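Local coordinates for NTF2-like Protein (Anabaena variabilis ATCC 29413, PDB 3DMC) that is of unknown function but belongs to the SnoaL-like branch of the NTF2-like superfamily and is found as an assembly of two chains, at residues D8-V13 and T88-E93; L37-T42 and V55-A60; S68-T73 and L99-P104; R108-F113 and R124-S129. All coordinates share one frame; numbering follows the deposited sequence.

Contact 1: D8-V13 and T88-E93; sequences DNTLKV and TTVVFE
T10 and V90 carry the apolar part of this contact, and the atom that does most of the touching is the T10 methyl, CG2, 3.5 Å from V90 CG2. The two side chains pass one another, pointing opposite ways. CG2 also rests on the backbone where the strand is about to begin, 3.6 Å from T88 C. It arrives there because chi1 of T10 (-67°) sets OG1 beside the backbone N and leaves CG2 anti to that N. The second methyl of V90, CG1, meets L11 CD2 more loosely at 4.1 Å, the side chains crossing at about a right angle.

Polar links run alongside this packing. T10 OG1 is hydrogen-bonded to E87 O, just before the strand segment. D8 is the N-cap: its OD1 accepts from L11 N at 3.2 Å, a nearly straight bond that reaches the carboxylate 56° out of its plane. D8 OD2 is shared with T4 and with M2 of the second subunit. An alanine at T10 would probably open a gap against V90 CG2 and leave E87 O without its hydroxyl partner.

The axes of helix 9-13 and strand 89-93 approach to 8.3 Å at 42°, and V90 also packs on A14 and V83. A long N-terminal helix laid across a curved sheet in this way is characteristic of the NTF2-like alpha+beta cone.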
loop_
_atom_site.group_PDB
_atom_site.type_symbol
_atom_site.label_atom_id
_atom_site.label_comp_id
_atom_site.label_asym_id
_atom_site.label_seq_id
_atom_site.Cartn_x
_atom_site.Cartn_y
_atom_site.Cartn_z
ATOM N N ASP A 8 -4.696 -12.388 -18.570
ATOM C CA ASP A 8 -4.803 -11.686 -17.264
ATOM C C ASP A 8 -5.495 -10.304 -17.419
ATOM O O ASP A 8 -4.865 -9.261 -17.585
ATOM C CB ASP A 8 -3.404 -11.600 -16.632
ATOM C CG ASP A 8 -3.436 -11.289 -15.146
ATOM O OD1 ASP A 8 -4.446 -10.726 -14.692
ATOM O OD2 ASP A 8 -2.404 -11.565 -14.480
ATOM N N ASN A 9 -6.816 -10.327 -17.346
ATOM C CA ASN A 9 -7.658 -9.160 -17.617
ATOM C C ASN A 9 -7.513 -8.186 -16.475
ATOM O O ASN A 9 -7.575 -6.967 -16.648
ATOM C CB ASN A 9 -9.133 -9.584 -17.681
ATOM C CG ASN A 9 -10.086 -8.435 -17.866
ATOM O OD1 ASN A 9 -10.178 -7.856 -18.959
ATOM N ND2 ASN A 9 -10.870 -8.136 -16.811
ATOM N N THR A 10 -7.305 -8.746 -15.299
ATOM C CA THR A 10 -7.159 -7.914 -14.100
ATOM C C THR A 10 -5.964 -6.956 -14.266
ATOM O O THR A 10 -6.080 -5.751 -14.075
ATOM C CB THR A 10 -7.105 -8.782 -12.808
ATOM O OG1 THR A 10 -8.405 -9.402 -12.616
ATOM C CG2 THR A 10 -6.713 -7.953 -11.593
ATOM N N LEU A 11 -4.831 -7.522 -14.639
ATOM C CA LEU A 11 -3.619 -6.739 -14.866
ATOM C C LEU A 11 -3.806 -5.765 -16.019
ATOM O O LEU A 11 -3.444 -4.587 -15.926
ATOM C CB LEU A 11 -2.400 -7.617 -15.138
ATOM C CG LEU A 11 -1.460 -7.967 -13.991
ATOM C CD1 LEU A 11 -0.291 -8.756 -14.544
ATOM C CD2 LEU A 11 -0.960 -6.679 -13.295
ATOM N N LYS A 12 -4.385 -6.261 -17.118
ATOM C CA LYS A 12 -4.583 -5.446 -18.292
ATOM C C LYS A 12 -5.410 -4.203 -17.974
ATOM O O LYS A 12 -5.015 -3.064 -18.235
ATOM C CB LYS A 12 -5.242 -6.251 -19.415
ATOM C CG LYS A 12 -5.307 -5.470 -20.716
ATOM C CD LYS A 12 -5.582 -6.390 -21.898
ATOM C CE LYS A 12 -5.844 -5.600 -23.171
ATOM N NZ LYS A 12 -7.119 -4.843 -23.060
ATOM N N VAL A 13 -6.565 -4.446 -17.375
ATOM C CA VAL A 13 -7.510 -3.370 -17.058
ATOM C C VAL A 13 -6.895 -2.405 -16.040
ATOM O O VAL A 13 -6.973 -1.192 -16.200
ATOM C CB VAL A 13 -8.869 -3.924 -16.569
ATOM C CG1 VAL A 13 -9.757 -2.808 -16.003
ATOM C CG2 VAL A 13 -9.550 -4.629 -17.709
ATOM N N THR A 88 -8.356 -10.370 -8.724
ATOM C CA THR A 88 -9.206 -9.182 -8.818
ATOM C C THR A 88 -8.598 -7.816 -8.482
ATOM O O THR A 88 -9.120 -6.818 -8.885
ATOM C CB THR A 88 -10.520 -9.341 -7.983
ATOM O OG1 THR A 88 -10.209 -9.358 -6.595
ATOM C CG2 THR A 88 -11.209 -10.630 -8.361
ATOM N N THR A 89 -7.441 -7.807 -7.828
ATOM C CA THR A 89 -6.865 -6.601 -7.248
ATOM C C THR A 89 -5.467 -6.407 -7.807
ATOM O O THR A 89 -4.711 -7.371 -7.979
ATOM C CB THR A 89 -6.767 -6.718 -5.702
ATOM O OG1 THR A 89 -8.058 -6.954 -5.127
ATOM C CG2 THR A 89 -6.199 -5.468 -5.064
ATOM N N VAL A 90 -5.146 -5.144 -8.064
ATOM C CA VAL A 90 -3.780 -4.758 -8.466
ATOM C C VAL A 90 -3.331 -3.598 -7.611
ATOM O O VAL A 90 -4.100 -2.642 -7.355
ATOM C CB VAL A 90 -3.692 -4.341 -9.943
ATOM C CG1 VAL A 90 -2.252 -4.173 -10.307
ATOM C CG2 VAL A 90 -4.371 -5.413 -10.853
ATOM N N VAL A 91 -2.093 -3.688 -7.144
ATOM C CA VAL A 91 -1.505 -2.595 -6.347
ATOM C C VAL A 91 -0.285 -2.091 -7.077
ATOM O O VAL A 91 0.538 -2.868 -7.578
ATOM C CB VAL A 91 -1.040 -3.046 -4.924
ATOM C CG1 VAL A 91 -0.418 -1.880 -4.110
ATOM C CG2 VAL A 91 -2.173 -3.684 -4.115
ATOM N N PHE A 92 -0.240 -0.773 -7.145
ATOM C CA PHE A 92 0.832 0.006 -7.745
ATOM C C PHE A 92 1.547 0.750 -6.626
ATOM O O PHE A 92 0.961 1.585 -5.970
ATOM C CB PHE A 92 0.225 1.010 -8.736
ATOM C CG PHE A 92 -0.467 0.367 -9.894
ATOM C CD1 PHE A 92 -1.837 -0.002 -9.796
ATOM C CD2 PHE A 92 0.206 0.131 -11.086
ATOM C CE1 PHE A 92 -2.468 -0.600 -10.850
ATOM C CE2 PHE A 92 -0.447 -0.466 -12.146
ATOM C CZ PHE A 92 -1.770 -0.836 -12.024
ATOM N N GLU A 93 2.829 0.443 -6.454
ATOM C CA GLU A 93 3.677 1.133 -5.509
ATOM C C GLU A 93 4.561 2.052 -6.339
ATOM O O GLU A 93 5.373 1.593 -7.180
ATOM C CB GLU A 93 4.550 0.176 -4.702
ATOM C CG GLU A 93 3.813 -0.734 -3.745
ATOM C CD GLU A 93 4.757 -1.685 -3.040
ATOM O OE1 GLU A 93 5.709 -1.167 -2.380
ATOM O OE2 GLU A 93 4.544 -2.919 -3.154
#

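Contact 2: L37-T42 and V55-A60; sequences LTEDFT and VGKERA
The ring of F41 meets A60 obliquely, CB of A60 standing 3.9 Å from F41 CE2, while G56 O sits near the ring plane at its edge. Over the centre of one face lies L37 CD1, 3.7 Å above the plane, so a leucine from the same segment and the first turn of helix 57-69 close on one phenyl group.

K57 reaches back across the corner T38-F41, a type I turn. A bend at chi3 (65°) swings CE toward L37, and NZ then donates to L37 O at 3.1 Å, with a C=O...N angle of 139°. NZ is also hydrogen-bonded to L34 O, so two backbone carbonyls grip the ammonium group. The carboxylate of E39 adds a long salt bridge, OE2 to K57 NZ 3.9 Å, and K57 CD passes 3.4 Å from T38 O. A water accepts from K57 N at 2.9 Å.

The backbones join where G56 N donates to F41 O at 2.7 Å, nearly along the C=O axis. Next to it T42 and V55 form an antiparallel non-hydrogen-bonded pair. G56 is the helix N-cap; with phi at 89°, a CB would clash with the carbonyl O of V55, which favours a glycine here.

Strand 41-45 thus has 52-55 on one flank and 119-127 on the other, where T42 bonds to C121 and Y123 through the backbone and F41 packs on Y123; helix 57-69 leaves from the outer strand, its A60 also touching F43.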
loop_
_atom_site.group_PDB
_atom_site.type_symbol
_atom_site.label_atom_id
_atom_site.label_comp_id
_atom_site.label_asym_id
_atom_site.label_seq_id
_atom_site.Cartn_x
_atom_site.Cartn_y
_atom_site.Cartn_z
ATOM N N LEU A 37 -14.589 3.705 -14.472
ATOM C CA LEU A 37 -15.088 3.330 -13.133
ATOM C C LEU A 37 -16.529 2.818 -13.188
ATOM O O LEU A 37 -17.363 3.333 -13.931
ATOM C CB LEU A 37 -14.971 4.516 -12.158
ATOM C CG LEU A 37 -13.638 5.261 -12.186
ATOM C CD1 LEU A 37 -13.581 6.387 -11.155
ATOM C CD2 LEU A 37 -12.504 4.264 -11.933
ATOM N N THR A 38 -16.801 1.797 -12.388
ATOM C CA THR A 38 -18.141 1.213 -12.273
ATOM C C THR A 38 -19.086 2.177 -11.552
ATOM O O THR A 38 -18.674 3.091 -10.839
ATOM C CB THR A 38 -18.136 -0.147 -11.529
ATOM O OG1 THR A 38 -17.700 0.058 -10.188
ATOM C CG2 THR A 38 -17.297 -1.174 -12.231
ATOM N N GLU A 39 -20.386 1.976 -11.736
ATOM C CA GLU A 39 -21.354 2.887 -11.154
ATOM C C GLU A 39 -21.343 2.833 -9.626
ATOM O O GLU A 39 -21.724 3.796 -8.956
ATOM C CB GLU A 39 -22.774 2.598 -11.674
ATOM C CG GLU A 39 -22.921 2.797 -13.183
ATOM C CD GLU A 39 -22.436 4.167 -13.650
ATOM O OE1 GLU A 39 -22.886 5.199 -13.100
ATOM O OE2 GLU A 39 -21.602 4.213 -14.583
ATOM N N ASP A 40 -20.913 1.691 -9.103
ATOM C CA ASP A 40 -20.877 1.446 -7.650
ATOM C C ASP A 40 -19.458 1.652 -7.112
ATOM O O ASP A 40 -19.112 1.188 -6.038
ATOM C CB ASP A 40 -21.403 0.059 -7.255
ATOM C CG ASP A 40 -20.592 -1.086 -7.827
ATOM O OD1 ASP A 40 -19.838 -0.881 -8.816
ATOM O OD2 ASP A 40 -20.730 -2.219 -7.319
ATOM N N PHE A 41 -18.674 2.378 -7.892
ATOM C CA PHE A 41 -17.271 2.674 -7.537
ATOM C C PHE A 41 -17.159 3.231 -6.112
ATOM O O PHE A 41 -17.909 4.130 -5.736
ATOM C CB PHE A 41 -16.687 3.699 -8.515
ATOM C CG PHE A 41 -15.263 4.088 -8.208
ATOM C CD1 PHE A 41 -14.225 3.235 -8.524
ATOM C CD2 PHE A 41 -14.963 5.320 -7.606
ATOM C CE1 PHE A 41 -12.882 3.606 -8.247
ATOM C CE2 PHE A 41 -13.625 5.701 -7.341
ATOM C CZ PHE A 41 -12.598 4.818 -7.662
ATOM N N THR A 42 -16.214 2.700 -5.331
ATOM C CA THR A 42 -15.911 3.284 -4.007
ATOM C C THR A 42 -14.432 3.542 -3.912
ATOM O O THR A 42 -13.633 2.952 -4.640
ATOM C CB THR A 42 -16.270 2.367 -2.839
ATOM O OG1 THR A 42 -15.325 1.281 -2.765
ATOM C CG2 THR A 42 -17.691 1.850 -2.945
ATOM N N VAL A 55 -18.422 6.908 -1.743
ATOM C CA VAL A 55 -19.233 6.085 -2.639
ATOM C C VAL A 55 -19.673 6.858 -3.863
ATOM O O VAL A 55 -20.137 7.988 -3.769
ATOM C CB VAL A 55 -20.476 5.532 -1.872
ATOM C CG1 VAL A 55 -21.415 4.764 -2.807
ATOM C CG2 VAL A 55 -20.027 4.663 -0.703
ATOM N N GLY A 56 -19.494 6.231 -5.016
ATOM C CA GLY A 56 -19.976 6.768 -6.293
ATOM C C GLY A 56 -19.101 7.687 -7.109
ATOM O O GLY A 56 -18.149 8.298 -6.613
ATOM N N LYS A 57 -19.468 7.803 -8.388
ATOM C CA LYS A 57 -18.645 8.505 -9.393
ATOM C C LYS A 57 -18.723 10.030 -9.340
ATOM O O LYS A 57 -17.792 10.712 -9.726
ATOM C CB LYS A 57 -18.950 8.012 -10.813
ATOM C CG LYS A 57 -18.513 6.571 -11.040
ATOM C CD LYS A 57 -18.874 6.064 -12.418
ATOM C CE LYS A 57 -18.143 6.797 -13.500
ATOM N NZ LYS A 57 -18.249 6.111 -14.831
ATOM N N GLU A 58 -19.830 10.552 -8.841
ATOM C CA GLU A 58 -19.947 12.008 -8.636
ATOM C C GLU A 58 -18.932 12.432 -7.586
ATOM O O GLU A 58 -18.221 13.419 -7.733
ATOM C CB GLU A 58 -21.329 12.410 -8.139
ATOM C CG GLU A 58 -22.455 12.100 -9.111
ATOM N N ARG A 59 -18.939 11.688 -6.496
ATOM C CA ARG A 59 -18.019 11.946 -5.386
ATOM C C ARG A 59 -16.561 11.708 -5.836
ATOM O O ARG A 59 -15.634 12.436 -5.455
ATOM C CB ARG A 59 -18.359 11.090 -4.173
ATOM C CG ARG A 59 -17.447 11.320 -3.005
ATOM C CD ARG A 59 -17.732 12.623 -2.300
ATOM N NE ARG A 59 -17.143 12.610 -0.955
ATOM C CZ ARG A 59 -16.945 13.691 -0.207
ATOM N NH1 ARG A 59 -17.267 14.902 -0.662
ATOM N NH2 ARG A 59 -16.388 13.556 0.985
ATOM N N ALA A 60 -16.381 10.726 -6.704
ATOM C CA ALA A 60 -15.020 10.437 -7.246
ATOM C C ALA A 60 -14.510 11.648 -8.022
ATOM O O ALA A 60 -13.374 12.085 -7.864
ATOM C CB ALA A 60 -15.048 9.215 -8.141
HETATM O O HOH W 1 -21.755 6.287 -9.335
#

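Contact 3: S68-T73 and L99-P104; sequences SESFHT and LFLGKP
F71 carries its CG anti to the carbonyl carbon (chi1 -70°), whereas F100 has CG anti to the backbone N (172°), and with these settings the two phenyl groups converge. Their centroids are 5.7 Å apart and the planes are inclined at 36°, an oblique pair. F100 CA stands 3.8 Å above one face of the F71 ring, toward its rim. On the same ring, CD2 comes to 3.1 Å from L99 O. An alanine in place of F71 would probably leave CA and CB of F100 without this covering ring and open a gap beside L99 O.

The 99-104 segment forms the turn of a beta hairpin: F100-K103 is a type I' turn linking strands 89-100 and 103-116, and the chain leaving helix 57-69 is tied to it. L101 N donates to S70 O at 3.1 Å, nearly straight. S70 CB lies at the edge of the F100 ring, 3.4 Å from CE1, and L101 CD2 approaches H72 CE1 obliquely at 3.7 Å.

Ordered water completes this surface contact. One molecule donates to L99 O at 2.8 Å and accepts from G102 N at 3.1 Å; a second links L99 O to T73 N, and a third joins L99 N to T73 OG1.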
loop_
_atom_site.group_PDB
_atom_site.type_symbol
_atom_site.label_atom_id
_atom_site.label_comp_id
_atom_site.label_asym_id
_atom_site.label_seq_id
_atom_site.Cartn_x
_atom_site.Cartn_y
_atom_site.Cartn_z
ATOM N N SER A 68 -6.219 17.637 -7.952
ATOM C CA SER A 68 -5.506 18.424 -8.973
ATOM C C SER A 68 -5.554 19.953 -8.756
ATOM O O SER A 68 -4.732 20.688 -9.279
ATOM C CB SER A 68 -6.025 18.101 -10.378
ATOM O OG SER A 68 -5.646 16.791 -10.774
ATOM N N GLU A 69 -6.504 20.416 -7.955
ATOM C CA GLU A 69 -6.765 21.860 -7.864
ATOM C C GLU A 69 -5.550 22.684 -7.440
ATOM O O GLU A 69 -5.397 23.831 -7.864
ATOM C CB GLU A 69 -7.951 22.167 -6.934
ATOM C CG GLU A 69 -7.581 22.118 -5.472
ATOM C CD GLU A 69 -8.697 22.654 -4.589
ATOM O OE1 GLU A 69 -9.852 22.663 -5.069
ATOM O OE2 GLU A 69 -8.435 23.063 -3.434
ATOM N N SER A 70 -4.688 22.116 -6.611
ATOM C CA SER A 70 -3.559 22.891 -6.059
ATOM C C SER A 70 -2.231 22.509 -6.685
ATOM O O SER A 70 -1.186 23.103 -6.417
ATOM C CB SER A 70 -3.496 22.793 -4.534
ATOM O OG SER A 70 -4.605 23.467 -3.956
ATOM N N PHE A 71 -2.294 21.566 -7.602
ATOM C CA PHE A 71 -1.102 21.270 -8.409
ATOM C C PHE A 71 -1.203 21.896 -9.785
ATOM O O PHE A 71 -1.645 21.265 -10.762
ATOM C CB PHE A 71 -0.877 19.776 -8.500
ATOM C CG PHE A 71 -0.448 19.182 -7.193
ATOM C CD1 PHE A 71 -1.385 18.829 -6.238
ATOM C CD2 PHE A 71 0.903 19.087 -6.870
ATOM C CE1 PHE A 71 -0.971 18.301 -5.005
ATOM C CE2 PHE A 71 1.302 18.570 -5.646
ATOM C CZ PHE A 71 0.362 18.189 -4.715
ATOM N N HIS A 72 -0.810 23.163 -9.838
ATOM C CA HIS A 72 -1.098 23.972 -11.018
ATOM C C HIS A 72 -0.411 23.448 -12.273
ATOM O O HIS A 72 -0.867 23.691 -13.385
ATOM C CB HIS A 72 -0.762 25.429 -10.774
ATOM C CG HIS A 72 -1.652 26.065 -9.752
ATOM N ND1 HIS A 72 -1.233 27.085 -8.923
ATOM C CD2 HIS A 72 -2.934 25.799 -9.408
ATOM C CE1 HIS A 72 -2.229 27.431 -8.126
ATOM N NE2 HIS A 72 -3.270 26.661 -8.393
ATOM N N THR A 73 0.662 22.704 -12.097
ATOM C CA THR A 73 1.324 22.080 -13.240
ATOM C C THR A 73 1.389 20.556 -13.119
ATOM O O THR A 73 2.163 19.896 -13.812
ATOM C CB THR A 73 2.696 22.640 -13.473
ATOM O OG1 THR A 73 3.477 22.584 -12.264
ATOM C CG2 THR A 73 2.563 24.096 -13.968
ATOM N N LEU A 99 4.507 20.400 -7.653
ATOM C CA LEU A 99 4.374 21.642 -6.896
ATOM C C LEU A 99 2.970 21.839 -6.394
ATOM O O LEU A 99 2.007 21.982 -7.151
ATOM C CB LEU A 99 4.833 22.870 -7.702
ATOM C CG LEU A 99 6.301 22.878 -8.133
ATOM C CD1 LEU A 99 6.615 24.190 -8.832
ATOM C CD2 LEU A 99 7.253 22.678 -6.978
ATOM N N PHE A 100 2.913 21.919 -5.067
ATOM C CA PHE A 100 1.692 22.194 -4.337
ATOM C C PHE A 100 1.734 23.677 -4.017
ATOM O O PHE A 100 2.433 24.092 -3.123
ATOM C CB PHE A 100 1.640 21.332 -3.056
ATOM C CG PHE A 100 0.515 21.674 -2.140
ATOM C CD1 PHE A 100 -0.781 21.651 -2.586
ATOM C CD2 PHE A 100 0.757 21.975 -0.800
ATOM C CE1 PHE A 100 -1.824 21.949 -1.739
ATOM C CE2 PHE A 100 -0.286 22.268 0.063
ATOM C CZ PHE A 100 -1.580 22.264 -0.407
ATOM N N LEU A 101 1.018 24.466 -4.805
ATOM C CA LEU A 101 1.060 25.930 -4.685
ATOM C C LEU A 101 2.521 26.380 -4.569
ATOM O O LEU A 101 2.943 27.144 -3.673
ATOM C CB LEU A 101 0.234 26.445 -3.490
ATOM C CG LEU A 101 -1.198 25.979 -3.355
ATOM C CD1 LEU A 101 -1.797 26.512 -2.036
ATOM C CD2 LEU A 101 -2.027 26.373 -4.577
ATOM N N GLY A 102 3.296 25.863 -5.493
ATOM C CA GLY A 102 4.650 26.297 -5.711
ATOM C C GLY A 102 5.639 25.626 -4.815
ATOM O O GLY A 102 6.853 25.819 -4.947
ATOM N N LYS A 103 5.108 24.804 -3.922
ATOM C CA LYS A 103 5.914 24.127 -2.889
ATOM C C LYS A 103 6.130 22.669 -3.241
ATOM O O LYS A 103 5.210 21.997 -3.667
ATOM C CB LYS A 103 5.270 24.247 -1.495
ATOM C CG LYS A 103 5.690 25.470 -0.729
ATOM C CD LYS A 103 4.809 26.680 -0.996
ATOM C CE LYS A 103 5.166 27.851 -0.056
ATOM N NZ LYS A 103 4.529 29.133 -0.513
ATOM N N PRO A 104 7.360 22.180 -3.077
ATOM C CA PRO A 104 7.718 20.821 -3.475
ATOM C C PRO A 104 7.091 19.737 -2.605
ATOM O O PRO A 104 7.387 19.599 -1.417
ATOM C CB PRO A 104 9.251 20.800 -3.372
ATOM C CG PRO A 104 9.603 21.918 -2.461
ATOM C CD PRO A 104 8.467 22.888 -2.419
HETATM O O HOH W 2 1.695 24.618 -7.892
HETATM O O HOH W 3 1.786 21.423 -9.865
HETATM O O HOH W 4 4.607 20.491 -10.546
#

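Contact 4: R108-F113 and R124-S129; sequences RVAVSF and REYFGS
R124 and S112 face each other on the side of the sheet that also carries A110 and Y126, in the antiparallel hairpin of strands 103-116 and 119-127, whose axes here run at 165°. A bend at chi3 of R124 turns NE back toward the partner strand, and NH2 donates to S112 OG at 2.8 Å, the hydroxyl oxygen lying only 13° out of the guanidinium plane. S112 O lies over one face of the same group. Both side chains are anchored further by E93 of the second subunit: OE2 bonds to S112 OG, and OE1 takes R124 NE and Y126 OH. R124 NH2 also forms a salt bridge to D114; these two carboxylates would probably offset the like charge of R82 of the second subunit, which comes close to the same NH2.

Beside them Y126 turns its edge to the neighbouring strand: A110 O is in the ring plane, 3.6 Å from CD1, and the CB atoms of A110 and Y126 are 4.3 Å apart.

On the other face E125 stretches out and crosses V109 at a slant, OE2 reaching V109 CG1 at 3.7 Å. E125 OE2 also lies in plane at the edge of the F127 ring, while OE1 bonds to Y123 OH. An acetate ion, probably picked up from the crystallisation solution, lies about 3 Å from the E125 side chain.

Paired backbone bonds at A110-Y126 and S112-R124 fix the register. At the far end a single bond follows, G128 N to R108 O at 2.8 Å, its donor 50° above the carbonyl plane.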
loop_
_atom_site.group_PDB
_atom_site.type_symbol
_atom_site.label_atom_id
_atom_site.label_comp_id
_atom_site.label_asym_id
_atom_site.label_seq_id
_atom_site.Cartn_x
_atom_site.Cartn_y
_atom_site.Cartn_z
ATOM N N ARG A 108 5.784 8.725 -1.477
ATOM C CA ARG A 108 5.658 7.336 -1.821
ATOM C C ARG A 108 4.194 7.001 -1.585
ATOM O O ARG A 108 3.581 7.466 -0.619
ATOM C CB ARG A 108 6.574 6.420 -0.991
ATOM C CG ARG A 108 8.055 6.510 -1.347
ATOM C CD ARG A 108 8.896 5.483 -0.677
ATOM N NE ARG A 108 10.183 5.376 -1.375
ATOM C CZ ARG A 108 10.824 4.235 -1.587
ATOM N NH1 ARG A 108 10.312 3.080 -1.175
ATOM N NH2 ARG A 108 11.988 4.250 -2.208
ATOM N N VAL A 109 3.635 6.277 -2.545
ATOM C CA VAL A 109 2.213 5.959 -2.544
ATOM C C VAL A 109 1.989 4.540 -2.992
ATOM O O VAL A 109 2.685 4.012 -3.836
ATOM C CB VAL A 109 1.418 6.909 -3.471
ATOM C CG1 VAL A 109 -0.110 6.738 -3.256
ATOM C CG2 VAL A 109 1.849 8.373 -3.267
ATOM N N ALA A 110 0.967 3.932 -2.410
ATOM C CA ALA A 110 0.429 2.712 -2.949
ATOM C C ALA A 110 -1.044 2.943 -3.238
ATOM O O ALA A 110 -1.792 3.378 -2.396
ATOM C CB ALA A 110 0.602 1.548 -1.988
ATOM N N VAL A 111 -1.428 2.701 -4.476
ATOM C CA VAL A 111 -2.844 2.667 -4.818
ATOM C C VAL A 111 -3.216 1.277 -5.300
ATOM O O VAL A 111 -2.531 0.653 -6.115
ATOM C CB VAL A 111 -3.276 3.735 -5.850
ATOM C CG1 VAL A 111 -2.896 5.156 -5.356
ATOM C CG2 VAL A 111 -2.726 3.430 -7.250
ATOM N N SER A 112 -4.342 0.837 -4.769
ATOM C CA SER A 112 -4.881 -0.485 -4.976
ATOM C C SER A 112 -6.213 -0.354 -5.718
ATOM O O SER A 112 -7.052 0.444 -5.329
ATOM C CB SER A 112 -5.084 -1.153 -3.605
ATOM O OG SER A 112 -5.557 -2.473 -3.732
ATOM N N PHE A 113 -6.333 -1.067 -6.831
ATOM C CA PHE A 113 -7.609 -1.120 -7.583
ATOM C C PHE A 113 -8.213 -2.529 -7.494
ATOM O O PHE A 113 -7.483 -3.536 -7.577
ATOM C CB PHE A 113 -7.395 -0.876 -9.113
ATOM C CG PHE A 113 -6.746 0.438 -9.490
ATOM C CD1 PHE A 113 -6.815 1.540 -8.693
ATOM C CD2 PHE A 113 -6.147 0.582 -10.748
ATOM C CE1 PHE A 113 -6.237 2.750 -9.065
ATOM C CE2 PHE A 113 -5.586 1.773 -11.120
ATOM C CZ PHE A 113 -5.644 2.877 -10.282
ATOM N N ARG A 124 -8.144 2.288 -3.310
ATOM C CA ARG A 124 -7.636 2.539 -1.979
ATOM C C ARG A 124 -6.248 3.124 -2.108
ATOM O O ARG A 124 -5.418 2.577 -2.859
ATOM C CB ARG A 124 -7.544 1.248 -1.169
ATOM C CG ARG A 124 -8.913 0.570 -0.927
ATOM C CD ARG A 124 -8.753 -0.926 -0.549
ATOM N NE ARG A 124 -8.208 -1.668 -1.674
ATOM C CZ ARG A 124 -8.925 -2.017 -2.724
ATOM N NH1 ARG A 124 -10.241 -1.777 -2.715
ATOM N NH2 ARG A 124 -8.351 -2.634 -3.734
ATOM N N GLU A 125 -6.058 4.235 -1.410
ATOM C CA GLU A 125 -4.791 4.962 -1.360
ATOM C C GLU A 125 -4.134 4.933 0.009
ATOM O O GLU A 125 -4.766 5.139 1.056
ATOM C CB GLU A 125 -4.967 6.408 -1.852
ATOM C CG GLU A 125 -3.619 7.135 -1.904
ATOM C CD GLU A 125 -3.624 8.479 -2.603
ATOM O OE1 GLU A 125 -4.513 8.747 -3.439
ATOM O OE2 GLU A 125 -2.691 9.264 -2.306
ATOM N N TYR A 126 -2.827 4.658 -0.036
ATOM C CA TYR A 126 -1.973 4.581 1.165
ATOM C C TYR A 126 -0.729 5.468 0.985
ATOM O O TYR A 126 -0.149 5.520 -0.111
ATOM C CB TYR A 126 -1.496 3.145 1.410
ATOM C CG TYR A 126 -2.563 2.069 1.489
ATOM C CD1 TYR A 126 -3.144 1.516 0.330
ATOM C CD2 TYR A 126 -2.993 1.584 2.732
ATOM C CE1 TYR A 126 -4.084 0.502 0.412
ATOM C CE2 TYR A 126 -3.980 0.572 2.816
ATOM C CZ TYR A 126 -4.528 0.047 1.637
ATOM O OH TYR A 126 -5.483 -0.960 1.719
ATOM N N PHE A 127 -0.337 6.158 2.055
ATOM C CA PHE A 127 0.839 7.064 2.060
ATOM C C PHE A 127 2.059 6.325 2.617
ATOM O O PHE A 127 1.979 5.736 3.695
ATOM C CB PHE A 127 0.619 8.299 2.975
ATOM C CG PHE A 127 -0.599 9.151 2.657
ATOM C CD1 PHE A 127 -1.182 9.137 1.406
ATOM C CD2 PHE A 127 -1.088 10.033 3.602
ATOM C CE1 PHE A 127 -2.292 9.974 1.110
ATOM C CE2 PHE A 127 -2.172 10.870 3.331
ATOM C CZ PHE A 127 -2.777 10.840 2.087
ATOM N N GLY A 128 3.197 6.418 1.908
ATOM C CA GLY A 128 4.433 5.724 2.276
ATOM C C GLY A 128 5.574 6.612 2.718
ATOM O O GLY A 128 6.609 6.117 3.129
ATOM N N SER A 129 5.396 7.927 2.591
ATOM C CA SER A 129 6.366 8.888 3.098
ATOM C C SER A 129 5.656 10.090 3.737
ATOM O O SER A 129 4.465 10.032 4.085
ATOM C CB SER A 129 7.325 9.317 1.981
ATOM O OG SER A 129 8.493 10.000 2.455
#

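All four contacts reach one mixed, six-stranded sheet. Contact 1 sets the N-terminal helix against strand 89-100; contact 4 pairs the next two strands, and the two touch directly, V90 O to F113 N at 2.8 Å. Contact 2 lies toward the edge formed by strand 52-55, its centre about 18 Å from that of contact 1, and its segments fall between those of contact 1 in sequence. Contact 3 crosses contact 1 along the chain, about 29 Å away centre to centre; it shares strand 89-100 with contact 1, helix 57-69 with contact 2 and strand 103-116 with contact 4. Contacts 2, 3 and 4 follow in series. Helix 57-69 is thus tied down at both ends, while contacts 1 and 4 meet the partner chain.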